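Local coordinates for uncharacterized protein (Parabacteroides merdae, PDB 4R7F), which is of unknown function, but carries a region resembling the first domain of type 9 secretion system plug proteins, at residues A[53-58]-A[106-111]; A[5-10]-A[17-22]. All coordinates share one frame; numbering follows the deposited sequence.

Interaction 1 of 2, residues A[53-58]-A[106-111]; sequences YAYNVV and DDVQFK
Tyr55 and Val108 make the closest meeting between strand 53-58 and the 106-111 segment: the phenol oxygen OH of Tyr55 sits 3.6 Å from the methyl CG2 of Val108. The two side chains run antiparallel alongside each other, and the methyl comes to the far end of the ring obliquely, with Tyr55 CE2 at 4.3 Å from Val108 CG2. With chi1 at 64°, the CG of Tyr55 is tucked over the main chain, flanked by N and C, which swings the ring across to the second segment. Next along the strand, Val57 divides its two methyls. CG1 of Val57, anti to the backbone N at chi1 -177°, reaches the edge of the Phe110 ring, 4.1 Å from CE1 of Phe110, while its CG2 faces Val108 CG1 at a looser 4.4 Å. Met75 touches both Val57 and Val108, and Leu103 of the facing sheet's strand 96-103 touches both Tyr55 and Phe110, so this apolar side is closed in from two further strands.

The polar side is looser. A water in the plane of the Tyr55 ring lies 2.7 Å from Tyr55 OH and donates a longer bond, 3.3 Å, to Asp107 OD2, whose residue is solvent-exposed. Asn105 OD1 receives the backbone N-H of Asp107 in an Asx turn, with Val108 N-H as a second donor. The chemistry is consistent with the edge of a sandwich interior: methyls and ring carbons fill the inside, while the buried tyrosine keeps its hydroxyl at the margin, where water links it to a carboxylate.

Interaction 2 of 2, residues A[5-10]-A[17-22]; sequences FFTDVN and LQVKVA
Leu17 reaches across to Thr7 and Val9 together, its methyl CD2 lying 3.7 Å from Thr7 CG2 and 3.8 Å from Val9 CG2. Thr7 crosses the leucine at a slant, whereas Val9 runs past it the opposite way, far enough for Val9 CG2 to lie 3.9 Å from Leu17 CB as well. A looser touch follows two residues further along, at Val19, whose CG2 is 4.4 Å from Thr7 CG2. The torsion of Thr7 sorts its two branches: CG2 is anti to the backbone N (chi1 -62° for OG1) and goes to the apolar partners, which turns OG1 the other way, where it accepts the N-H of Cys134.

Around this first shell, Ile41 and Phe43 of strand 39-46 and Phe131 of strand 129-138 pack on Leu17, and Ala133 packs on Val19. Backbone bonds tie Asp8 to Thr132 and Gln18 to Asn42, seating the two segments in different sheets, so that their side chains meet between the layers, as in an immunoglobulin-like sandwich. Asp8, whose CB points away from 17-22, forms a salt bridge with Lys321, far along the chain. What joins the segments is thus almost wholly aliphatic packing, and the polar groups of Thr7 and Asp8 are spent on other partners, tying the N-terminal segment to strand 129-138 and to the loop carrying Lys321.

Overall arrangement
Interaction 2 bridges the two layers of the sandwich, while interaction 1 joins the mixed sheet holding strands 8-9 and 53-60 to the small 75-76/109-110 pair, neither by backbone bonds. Interaction 1 is largely buried and uses aromatic rings as well as valines; interaction 2 lies nearer the surface, though closer to the centre of the whole chain, and relies on aliphatic groups. Water joins the segments at the margin of 53-58 and 106-111, whereas 5-10 gains its polar links from other strands and loops. Their centres are about 15 Å apart, and they touch, with Val58 CG1 packing 4.2 Å from Phe5 CZ. Along the chain, both segments of interaction 2 precede those of interaction 1.

Interaction 1 of 2, residues A[53-58]-A[106-111]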
ATOM      1  N   TYR A  53     -31.184  20.832   6.097  1.00 59.00           N
ATOM      2  CA  TYR A  53     -30.700  19.861   7.073  1.00 53.39           C
ATOM      3  C   TYR A  53     -29.735  20.517   8.041  1.00 56.02           C
ATOM      4  O   TYR A  53     -28.927  21.359   7.652  1.00 51.60           O
ATOM      5  CB  TYR A  53     -29.978  18.688   6.413  1.00 51.06           C
ATOM      6  CG  TYR A  53     -30.773  17.905   5.402  1.00 41.91           C
ATOM      7  CD1 TYR A  53     -31.814  17.072   5.791  1.00 48.27           C
ATOM      8  CD2 TYR A  53     -30.427  17.932   4.046  1.00 46.63           C
ATOM      9  CE1 TYR A  53     -32.528  16.319   4.849  1.00 42.94           C
ATOM     10  CE2 TYR A  53     -31.126  17.178   3.102  1.00 40.11           C
ATOM     11  CZ  TYR A  53     -32.180  16.389   3.504  1.00 40.69           C
ATOM     12  OH  TYR A  53     -32.875  15.684   2.545  1.00 54.60           O
ATOM     13  N   ALA A  54     -29.825  20.100   9.299  1.00 51.00           N
ATOM     14  CA  ALA A  54     -28.931  20.538  10.348  1.00 52.72           C
ATOM     15  C   ALA A  54     -28.329  19.321  11.098  1.00 45.57           C
ATOM     16  O   ALA A  54     -28.875  18.228  11.053  1.00 38.37           O
ATOM     17  CB  ALA A  54     -29.708  21.427  11.314  1.00 51.32           C
ATOM     18  N   TYR A  55     -27.225  19.510  11.813  1.00 51.51           N
ATOM     19  CA  TYR A  55     -26.588  18.380  12.521  1.00 44.45           C
ATOM     20  C   TYR A  55     -26.233  18.649  13.981  1.00 43.92           C
ATOM     21  O   TYR A  55     -26.064  19.791  14.373  1.00 39.50           O
ATOM     22  CB  TYR A  55     -25.327  17.940  11.774  1.00 38.65           C
ATOM     23  CG  TYR A  55     -24.239  18.977  11.724  1.00 41.20           C
ATOM     24  CD1 TYR A  55     -24.271  19.984  10.767  1.00 47.13           C
ATOM     25  CD2 TYR A  55     -23.163  18.943  12.604  1.00 40.39           C
ATOM     26  CE1 TYR A  55     -23.280  20.942  10.696  1.00 43.47           C
ATOM     27  CE2 TYR A  55     -22.152  19.900  12.532  1.00 43.96           C
ATOM     28  CZ  TYR A  55     -22.226  20.905  11.575  1.00 46.79           C
ATOM     29  OH  TYR A  55     -21.267  21.885  11.467  1.00 46.50           O
ATOM     30  N   ASN A  56     -26.155  17.567  14.763  1.00 41.25           N
ATOM     31  CA  ASN A  56     -25.584  17.560  16.102  1.00 43.84           C
ATOM     32  C   ASN A  56     -24.324  16.702  16.183  1.00 46.02           C
ATOM     33  O   ASN A  56     -24.235  15.642  15.551  1.00 39.70           O
ATOM     34  CB  ASN A  56     -26.555  16.962  17.123  1.00 49.94           C
ATOM     35  CG  ASN A  56     -27.884  17.651  17.144  1.00 55.02           C
ATOM     36  OD1 ASN A  56     -27.995  18.871  17.010  1.00 60.57           O
ATOM     37  ND2 ASN A  56     -28.910  16.866  17.333  1.00 61.61           N
ATOM     38  N   VAL A  57     -23.395  17.124  17.034  1.00 41.36           N
ATOM     39  CA  VAL A  57     -22.175  16.396  17.301  1.00 39.95           C
ATOM     40  C   VAL A  57     -22.340  15.621  18.608  1.00 42.64           C
ATOM     41  O   VAL A  57     -22.674  16.195  19.658  1.00 40.38           O
ATOM     42  CB  VAL A  57     -20.990  17.373  17.361  1.00 38.90           C
ATOM     43  CG1 VAL A  57     -19.677  16.650  17.559  1.00 41.75           C
ATOM     44  CG2 VAL A  57     -20.939  18.174  16.071  1.00 42.47           C
ATOM     45  N   VAL A  58     -22.126  14.306  18.539  1.00 40.24           N
ATOM     46  CA  VAL A  58     -22.195  13.450  19.723  1.00 33.33           C
ATOM     47  C   VAL A  58     -20.821  12.884  19.993  1.00 38.63           C
ATOM     48  O   VAL A  58     -20.210  12.249  19.130  1.00 33.25           O
ATOM     49  CB  VAL A  58     -23.184  12.287  19.573  1.00 34.96           C
ATOM     50  CG1 VAL A  58     -23.132  11.404  20.799  1.00 37.50           C
ATOM     51  CG2 VAL A  58     -24.615  12.787  19.368  1.00 37.89           C
ATOM     52  N   ASP A 106     -15.542  26.186   9.992  1.00 54.22           N
ATOM     53  CA  ASP A 106     -15.615  27.522  10.623  1.00 64.12           C
ATOM     54  C   ASP A 106     -16.634  27.592  11.775  1.00 52.14           C
ATOM     55  O   ASP A 106     -16.495  28.436  12.654  1.00 44.84           O
ATOM     56  CB  ASP A 106     -15.961  28.626   9.588  1.00 70.12           C
ATOM     57  CG  ASP A 106     -14.754  29.098   8.777  1.00 64.36           C
ATOM     58  OD1 ASP A 106     -13.648  28.552   8.938  1.00 67.35           O
ATOM     59  OD2 ASP A 106     -14.917  30.024   7.958  1.00 85.60           O
ATOM     60  N   ASP A 107     -17.648  26.727  11.757  1.00 48.74           N
ATOM     61  CA  ASP A 107     -18.731  26.731  12.752  1.00 45.74           C
ATOM     62  C   ASP A 107     -18.487  25.784  13.929  1.00 51.04           C
ATOM     63  O   ASP A 107     -19.053  25.994  15.012  1.00 46.73           O
ATOM     64  CB  ASP A 107     -20.052  26.273  12.106  1.00 57.11           C
ATOM     65  CG  ASP A 107     -20.557  27.216  11.015  1.00 70.61           C
ATOM     66  OD1 ASP A 107     -20.140  28.400  10.958  1.00 72.23           O
ATOM     67  OD2 ASP A 107     -21.392  26.749  10.209  1.00 63.12           O
ATOM     68  N   VAL A 108     -17.741  24.695  13.682  1.00 51.87           N
ATOM     69  CA  VAL A 108     -17.463  23.668  14.694  1.00 48.57           C
ATOM     70  C   VAL A 108     -16.027  23.178  14.621  1.00 46.15           C
ATOM     71  O   VAL A 108     -15.535  22.769  13.556  1.00 42.68           O
ATOM     72  CB  VAL A 108     -18.384  22.446  14.580  1.00 59.32           C
ATOM     73  CG1 VAL A 108     -18.090  21.463  15.711  1.00 54.70           C
ATOM     74  CG2 VAL A 108     -19.840  22.880  14.632  1.00 63.10           C
ATOM     75  N   GLN A 109     -15.353  23.245  15.766  1.00 48.49           N
ATOM     76  CA  GLN A 109     -14.048  22.634  15.941  1.00 47.71           C
ATOM     77  C   GLN A 109     -14.125  21.752  17.177  1.00 55.07           C
ATOM     78  O   GLN A 109     -15.001  21.938  18.022  1.00 47.23           O
ATOM     79  CB  GLN A 109     -12.950  23.680  16.110  1.00 51.85           C
ATOM     80  CG  GLN A 109     -13.007  24.852  15.138  1.00 57.80           C
ATOM     81  CD  GLN A 109     -13.903  25.964  15.624  1.00 51.51           C
ATOM     82  OE1 GLN A 109     -13.852  26.363  16.793  1.00 60.02           O
ATOM     83  NE2 GLN A 109     -14.755  26.458  14.732  1.00 48.51           N
ATOM     84  N   PHE A 110     -13.219  20.782  17.260  1.00 46.35           N
ATOM     85  CA  PHE A 110     -13.244  19.805  18.335  1.00 46.61           C
ATOM     86  C   PHE A 110     -12.188  20.143  19.369  1.00 47.34           C
ATOM     87  O   PHE A 110     -11.108  20.601  19.027  1.00 42.36           O
ATOM     88  CB  PHE A 110     -12.980  18.406  17.784  1.00 45.30           C
ATOM     89  CG  PHE A 110     -13.896  18.019  16.661  1.00 38.46           C
ATOM     90  CD1 PHE A 110     -15.225  17.803  16.894  1.00 37.80           C
ATOM     91  CD2 PHE A 110     -13.414  17.879  15.372  1.00 38.17           C
ATOM     92  CE1 PHE A 110     -16.075  17.466  15.864  1.00 41.49           C
ATOM     93  CE2 PHE A 110     -14.250  17.515  14.346  1.00 39.52           C
ATOM     94  CZ  PHE A 110     -15.588  17.321  14.593  1.00 38.05           C
ATOM     95  N   LYS A 111     -12.505  19.891  20.628  1.00 39.01           N
ATOM     96  CA  LYS A 111     -11.603  20.176  21.707  1.00 39.27           C
ATOM     97  C   LYS A 111     -10.890  18.947  22.222  1.00 43.43           C
ATOM     98  O   LYS A 111      -9.910  19.097  22.918  1.00 50.24           O
ATOM     99  CB  LYS A 111     -12.367  20.799  22.867  1.00 42.84           C
ATOM    100  CG  LYS A 111     -12.837  22.205  22.596  1.00 46.71           C
ATOM    101  CD  LYS A 111     -13.669  22.702  23.752  1.00 55.57           C
ATOM    102  CE  LYS A 111     -14.012  24.159  23.527  1.00 69.81           C
ATOM    103  NZ  LYS A 111     -15.006  24.598  24.530  1.00 82.94           N
TER
HETATM  104  O   HOH W   1     -21.257  23.608   9.337  1.00 48.34           O

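Interaction 2 of 2, residues A[5-10]-A[17-22]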
ATOM      1  N   PHE A   5     -23.627   4.144  18.433  1.00 32.53           N
ATOM      2  CA  PHE A   5     -23.717   4.996  17.266  1.00 28.40           C
ATOM      3  C   PHE A   5     -22.809   4.411  16.196  1.00 33.77           C
ATOM      4  O   PHE A   5     -21.663   4.060  16.459  1.00 33.32           O
ATOM      5  CB  PHE A   5     -23.292   6.433  17.578  1.00 31.66           C
ATOM      6  CG  PHE A   5     -24.153   7.099  18.599  1.00 39.25           C
ATOM      7  CD1 PHE A   5     -24.005   6.807  19.932  1.00 37.99           C
ATOM      8  CD2 PHE A   5     -25.140   7.984  18.218  1.00 41.97           C
ATOM      9  CE1 PHE A   5     -24.847   7.379  20.876  1.00 40.77           C
ATOM     10  CE2 PHE A   5     -25.956   8.573  19.143  1.00 35.48           C
ATOM     11  CZ  PHE A   5     -25.826   8.264  20.471  1.00 34.82           C
ATOM     12  N   PHE A   6     -23.347   4.304  14.999  1.00 29.51           N
ATOM     13  CA  PHE A   6     -22.626   3.760  13.885  1.00 30.36           C
ATOM     14  C   PHE A   6     -23.126   4.428  12.650  1.00 28.23           C
ATOM     15  O   PHE A   6     -24.261   4.923  12.608  1.00 28.85           O
ATOM     16  CB  PHE A   6     -22.783   2.232  13.803  1.00 34.02           C
ATOM     17  CG  PHE A   6     -24.197   1.737  13.705  1.00 28.63           C
ATOM     18  CD1 PHE A   6     -24.951   1.497  14.857  1.00 34.73           C
ATOM     19  CD2 PHE A   6     -24.751   1.434  12.482  1.00 27.97           C
ATOM     20  CE1 PHE A   6     -26.238   0.991  14.782  1.00 34.40           C
ATOM     21  CE2 PHE A   6     -26.061   0.934  12.389  1.00 31.52           C
ATOM     22  CZ  PHE A   6     -26.807   0.710  13.535  1.00 33.03           C
ATOM     23  N   THR A   7     -22.279   4.484  11.648  1.00 28.59           N
ATOM     24  CA  THR A   7     -22.693   5.092  10.397  1.00 27.68           C
ATOM     25  C   THR A   7     -23.817   4.286   9.797  1.00 33.79           C
ATOM     26  O   THR A   7     -23.652   3.095   9.512  1.00 30.95           O
ATOM     27  CB  THR A   7     -21.533   5.171   9.441  1.00 26.54           C
ATOM     28  OG1 THR A   7     -20.531   6.007  10.038  1.00 25.98           O
ATOM     29  CG2 THR A   7     -21.984   5.747   8.075  1.00 28.21           C
ATOM     30  N   ASP A   8     -24.954   4.948   9.641  1.00 32.00           N
ATOM     31  CA  ASP A   8     -26.188   4.343   9.129  1.00 33.50           C
ATOM     32  C   ASP A   8     -27.189   5.389   8.606  1.00 31.96           C
ATOM     33  O   ASP A   8     -27.202   6.514   9.033  1.00 33.01           O
ATOM     34  CB  ASP A   8     -26.845   3.555  10.244  1.00 36.43           C
ATOM     35  CG  ASP A   8     -27.853   2.535   9.741  1.00 39.91           C
ATOM     36  OD1 ASP A   8     -27.801   2.113   8.558  1.00 28.76           O
ATOM     37  OD2 ASP A   8     -28.713   2.160  10.558  1.00 49.12           O
ATOM     38  N   VAL A   9     -27.987   5.006   7.629  1.00 33.30           N
ATOM     39  CA  VAL A   9     -28.998   5.856   7.049  1.00 34.20           C
ATOM     40  C   VAL A   9     -30.370   5.361   7.492  1.00 33.52           C
ATOM     41  O   VAL A   9     -30.640   4.190   7.403  1.00 39.52           O
ATOM     42  CB  VAL A   9     -28.919   5.801   5.519  1.00 33.70           C
ATOM     43  CG1 VAL A   9     -30.102   6.524   4.874  1.00 42.37           C
ATOM     44  CG2 VAL A   9     -27.623   6.415   5.059  1.00 33.27           C
ATOM     45  N   ASN A  10     -31.231   6.257   7.967  1.00 36.69           N
ATOM     46  CA  ASN A  10     -32.549   5.893   8.466  1.00 38.71           C
ATOM     47  C   ASN A  10     -33.664   6.552   7.668  1.00 39.06           C
ATOM     48  O   ASN A  10     -34.760   6.646   8.152  1.00 53.36           O
ATOM     49  CB  ASN A  10     -32.711   6.341   9.933  1.00 46.94           C
ATOM     50  CG  ASN A  10     -31.508   6.005  10.777  1.00 63.49           C
ATOM     51  OD1 ASN A  10     -31.225   4.829  11.048  1.00 67.70           O
ATOM     52  ND2 ASN A  10     -30.764   7.029  11.166  1.00 62.89           N
ATOM     53  N   LEU A  17     -24.434   7.948   1.312  1.00 32.72           N
ATOM     54  CA  LEU A  17     -23.708   8.522   2.432  1.00 36.46           C
ATOM     55  C   LEU A  17     -22.262   8.040   2.405  1.00 37.23           C
ATOM     56  O   LEU A  17     -22.013   6.851   2.446  1.00 35.33           O
ATOM     57  CB  LEU A  17     -24.336   8.119   3.740  1.00 29.26           C
ATOM     58  CG  LEU A  17     -23.628   8.604   4.992  1.00 30.73           C
ATOM     59  CD1 LEU A  17     -23.696  10.116   5.103  1.00 33.91           C
ATOM     60  CD2 LEU A  17     -24.291   7.963   6.200  1.00 33.48           C
ATOM     61  N   GLN A  18     -21.336   8.988   2.332  1.00 40.00           N
ATOM     62  CA  GLN A  18     -19.914   8.733   2.411  1.00 35.35           C
ATOM     63  C   GLN A  18     -19.299   9.538   3.541  1.00 36.02           C
ATOM     64  O   GLN A  18     -19.613  10.717   3.724  1.00 38.39           O
ATOM     65  CB  GLN A  18     -19.224   9.157   1.118  1.00 36.50           C
ATOM     66  CG  GLN A  18     -19.733   8.442  -0.114  1.00 37.41           C
ATOM     67  CD  GLN A  18     -19.041   8.902  -1.394  1.00 38.90           C
ATOM     68  OE1 GLN A  18     -19.557   9.751  -2.149  1.00 52.75           O
ATOM     69  NE2 GLN A  18     -17.887   8.338  -1.647  1.00 38.30           N
ATOM     70  N   VAL A  19     -18.427   8.864   4.278  1.00 34.20           N
ATOM     71  CA  VAL A  19     -17.557   9.431   5.283  1.00 40.23           C
ATOM     72  C   VAL A  19     -16.095   9.094   4.925  1.00 36.82           C
ATOM     73  O   VAL A  19     -15.688   7.936   4.918  1.00 48.49           O
ATOM     74  CB  VAL A  19     -17.916   8.860   6.654  1.00 37.98           C
ATOM     75  CG1 VAL A  19     -17.035   9.476   7.736  1.00 40.56           C
ATOM     76  CG2 VAL A  19     -19.402   9.076   6.919  1.00 34.56           C
ATOM     77  N   LYS A  20     -15.336  10.135   4.609  1.00 36.57           N
ATOM     78  CA  LYS A  20     -13.977   9.981   4.117  0.50 36.36           C
ATOM     79  C   LYS A  20     -13.172  11.212   4.492  1.00 37.36           C
ATOM     80  O   LYS A  20     -13.715  12.174   5.029  1.00 36.78           O
ATOM     81  CB  LYS A  20     -13.981   9.751   2.605  0.50 38.96           C
ATOM     82  CG  LYS A  20     -14.837  10.728   1.823  0.50 47.43           C
ATOM     83  CD  LYS A  20     -13.998  11.759   1.085  0.50 56.33           C
ATOM     84  CE  LYS A  20     -13.660  11.322  -0.333  0.50 47.10           C
ATOM     85  NZ  LYS A  20     -12.805  12.350  -0.973  0.50 43.39           N
ATOM     86  N   VAL A  21     -11.861  11.164   4.276  1.00 37.49           N
ATOM     87  CA  VAL A  21     -11.049  12.329   4.544  1.00 35.78           C
ATOM     88  C   VAL A  21     -11.158  13.233   3.327  1.00 40.44           C
ATOM     89  O   VAL A  21     -10.933  12.784   2.210  1.00 44.15           O
ATOM     90  CB  VAL A  21      -9.597  11.971   4.832  1.00 38.94           C
ATOM     91  CG1 VAL A  21      -8.753  13.235   4.901  1.00 42.86           C
ATOM     92  CG2 VAL A  21      -9.498  11.206   6.127  1.00 36.06           C
ATOM     93  N   ALA A  22     -11.550  14.490   3.559  1.00 44.08           N
ATOM     94  CA  ALA A  22     -11.752  15.459   2.488  1.00 42.60           C
ATOM     95  C   ALA A  22     -10.497  15.491   1.620  1.00 45.59           C
ATOM     96  O   ALA A  22      -9.361  15.529   2.130  1.00 41.27           O
ATOM     97  CB  ALA A  22     -12.035  16.839   3.057  1.00 46.42           C
TER